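Local coordinates for clostripain-related protein (Bacteroides thetaiotaomicron, PDB 6NAG), which is a secreted cysteine protease of the C11 (clostripain) family, which probably cleaves peptide bonds in protein or peptide substrates, at residues M108-H113 against I174-C179. The protein carries 1 engineered substitution. Sequence-based numbering, arbitrary orientation.
Sequences MVIGCH and ILFDDC
M108 and L175 join two neighbouring parallel strands, 105-111 and 171-177, through their backbones. L175 N donates to M108 O (2.9 Å). I110 N donates to L175 O, also at 2.9 Å. I110 O then accepts from D177 N, extending the ladder. The short segment axes come within 4.7 Å, 15° from parallel. A CA-H...O contact from I174 CA to M108 O supplements the bonds.

Apolar side chains pack on both faces of the sheet. On one, I110 and F176 lie side by side and point the same way. I110 CD1 approaches the ring obliquely, 3.8 Å from F176 CE1, and also meets I174 CG2 at 3.9 Å. The I110 chain is extended beyond CB (chi2 179°), which carries CD1 to both partners. L160 of helix 157-166 covers M108, I110 and F176 here. On the other face V109 lies alongside L175, with V109 CG1 4.1 Å from L175 CD2.

The strands are central neighbours in the mixed sheet, between strands 11-17 and 194-199. The link between them includes helix 157-166, which packs on the sheet. This is a beta-alpha-beta crossover with other elements in the connection, consistent with the caspase-like fold of clan CD. In the chain beyond the paired residues, H113 and C179 are consistent with the His-Cys catalytic dyad of clan CD proteases.

Polar groups gather at this end. The D178 carboxylate reaches across to the segment 108-113, with OD1 2.8 Å from C112 N and 3.4 Å from C112 CB. D177 centres an inverse gamma turn, with a weak bond from D178 N to F176 O. D177 OD2 is held by Y211 OH and M209 N, while H113 NE2 is hydrogen-bonded to N22 OD1.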
loop_
_atom_site.group_PDB
_atom_site.type_symbol
_atom_site.label_atom_id
_atom_site.label_comp_id
_atom_site.label_asym_id
_atom_site.label_seq_id
_atom_site.Cartn_x
_atom_site.Cartn_y
_atom_site.Cartn_z
ATOM N N MET A 108 -14.493 3.060 7.252
ATOM C CA MET A 108 -13.826 3.406 8.497
ATOM C C MET A 108 -14.592 4.461 9.288
ATOM O O MET A 108 -14.952 5.512 8.761
ATOM C CB MET A 108 -12.405 3.893 8.207
ATOM C CG MET A 108 -11.469 3.834 9.397
ATOM S SD MET A 108 -9.745 4.005 8.902
ATOM C CE MET A 108 -8.928 3.891 10.490
ATOM N N VAL A 109 -14.842 4.164 10.558
ATOM C CA VAL A 109 -15.471 5.114 11.465
ATOM C C VAL A 109 -14.493 5.477 12.575
ATOM O O VAL A 109 -14.179 4.652 13.431
ATOM C CB VAL A 109 -16.766 4.552 12.079
ATOM C CG1 VAL A 109 -17.360 5.546 13.060
ATOM C CG2 VAL A 109 -17.767 4.211 10.986
ATOM N N ILE A 110 -14.006 6.714 12.551
ATOM C CA ILE A 110 -12.989 7.150 13.500
ATOM C C ILE A 110 -13.575 8.046 14.584
ATOM O O ILE A 110 -14.187 9.072 14.289
ATOM C CB ILE A 110 -11.850 7.901 12.789
ATOM C CG1 ILE A 110 -11.292 7.056 11.643
ATOM C CG2 ILE A 110 -10.753 8.271 13.778
ATOM C CD1 ILE A 110 -10.179 7.726 10.881
ATOM N N GLY A 111 -13.378 7.650 15.839
ATOM C CA GLY A 111 -13.869 8.411 16.973
ATOM C C GLY A 111 -12.763 8.831 17.925
ATOM O O GLY A 111 -12.054 7.989 18.475
ATOM N N CYS A 112 -12.624 10.142 18.108
ATOM C CA CYS A 112 -11.641 10.740 19.011
ATOM C C CYS A 112 -11.853 12.244 19.076
ATOM O O CYS A 112 -12.898 12.750 18.669
ATOM C CB CYS A 112 -10.206 10.447 18.561
ATOM S SG CYS A 112 -9.316 9.222 19.548
ATOM N N HIS A 113 -10.856 12.956 19.589
ATOM C CA HIS A 113 -10.850 14.410 19.510
ATOM C C HIS A 113 -10.321 14.828 18.147
ATOM O O HIS A 113 -9.391 14.217 17.624
ATOM C CB HIS A 113 -10.001 15.024 20.623
ATOM C CG HIS A 113 -10.604 14.898 21.987
ATOM N ND1 HIS A 113 -11.599 15.736 22.440
ATOM C CD2 HIS A 113 -10.344 14.040 23.001
ATOM C CE1 HIS A 113 -11.932 15.396 23.672
ATOM N NE2 HIS A 113 -11.184 14.370 24.037
ATOM N N ILE A 174 -14.955 7.597 5.060
ATOM C CA ILE A 174 -14.356 7.746 6.376
ATOM C C ILE A 174 -15.217 8.686 7.206
ATOM O O ILE A 174 -15.234 9.894 6.975
ATOM C CB ILE A 174 -12.914 8.281 6.306
ATOM C CG1 ILE A 174 -12.015 7.296 5.558
ATOM C CG2 ILE A 174 -12.371 8.523 7.704
ATOM C CD1 ILE A 174 -10.578 7.754 5.435
ATOM N N LEU A 175 -15.952 8.120 8.157
ATOM C CA LEU A 175 -16.787 8.914 9.045
ATOM C C LEU A 175 -15.983 9.379 10.253
ATOM O O LEU A 175 -15.647 8.588 11.132
ATOM C CB LEU A 175 -18.013 8.113 9.495
ATOM C CG LEU A 175 -18.865 8.701 10.623
ATOM C CD1 LEU A 175 -19.330 10.107 10.287
ATOM C CD2 LEU A 175 -20.054 7.802 10.916
ATOM N N PHE A 176 -15.669 10.669 10.282
ATOM C CA PHE A 176 -14.943 11.246 11.403
ATOM C C PHE A 176 -15.891 11.670 12.515
ATOM O O PHE A 176 -16.504 12.736 12.450
ATOM C CB PHE A 176 -14.109 12.443 10.950
ATOM C CG PHE A 176 -12.715 12.085 10.524
ATOM C CD1 PHE A 176 -11.743 11.799 11.467
ATOM C CD2 PHE A 176 -12.372 12.051 9.184
ATOM C CE1 PHE A 176 -10.458 11.473 11.082
ATOM C CE2 PHE A 176 -11.088 11.727 8.792
ATOM C CZ PHE A 176 -10.130 11.438 9.742
ATOM N N ASP A 177 -16.007 10.830 13.537
ATOM C CA ASP A 177 -16.774 11.179 14.724
ATOM C C ASP A 177 -15.898 12.030 15.637
ATOM O O ASP A 177 -15.613 11.654 16.772
ATOM C CB ASP A 177 -17.261 9.923 15.447
ATOM C CG ASP A 177 -18.434 10.197 16.368
ATOM O OD1 ASP A 177 -18.671 11.376 16.700
ATOM O OD2 ASP A 177 -19.118 9.231 16.764
ATOM N N ASP A 178 -15.451 13.167 15.111
ATOM C CA ASP A 178 -14.568 14.078 15.828
ATOM C C ASP A 178 -14.999 15.516 15.567
ATOM O O ASP A 178 -16.002 15.758 14.900
ATOM C CB ASP A 178 -13.111 13.886 15.393
ATOM C CG ASP A 178 -12.732 12.427 15.219
ATOM O OD1 ASP A 178 -11.931 11.914 16.027
ATOM O OD2 ASP A 178 -13.235 11.793 14.269
ATOM N N CYS A 179 -14.231 16.469 16.083
ATOM C CA CYS A 179 -14.487 17.881 15.820
ATOM C C CYS A 179 -13.690 18.382 14.623
ATOM O O CYS A 179 -12.596 17.891 14.349
ATOM C CB CYS A 179 -14.144 18.731 17.047
ATOM S SG CYS A 179 -15.306 18.604 18.416
#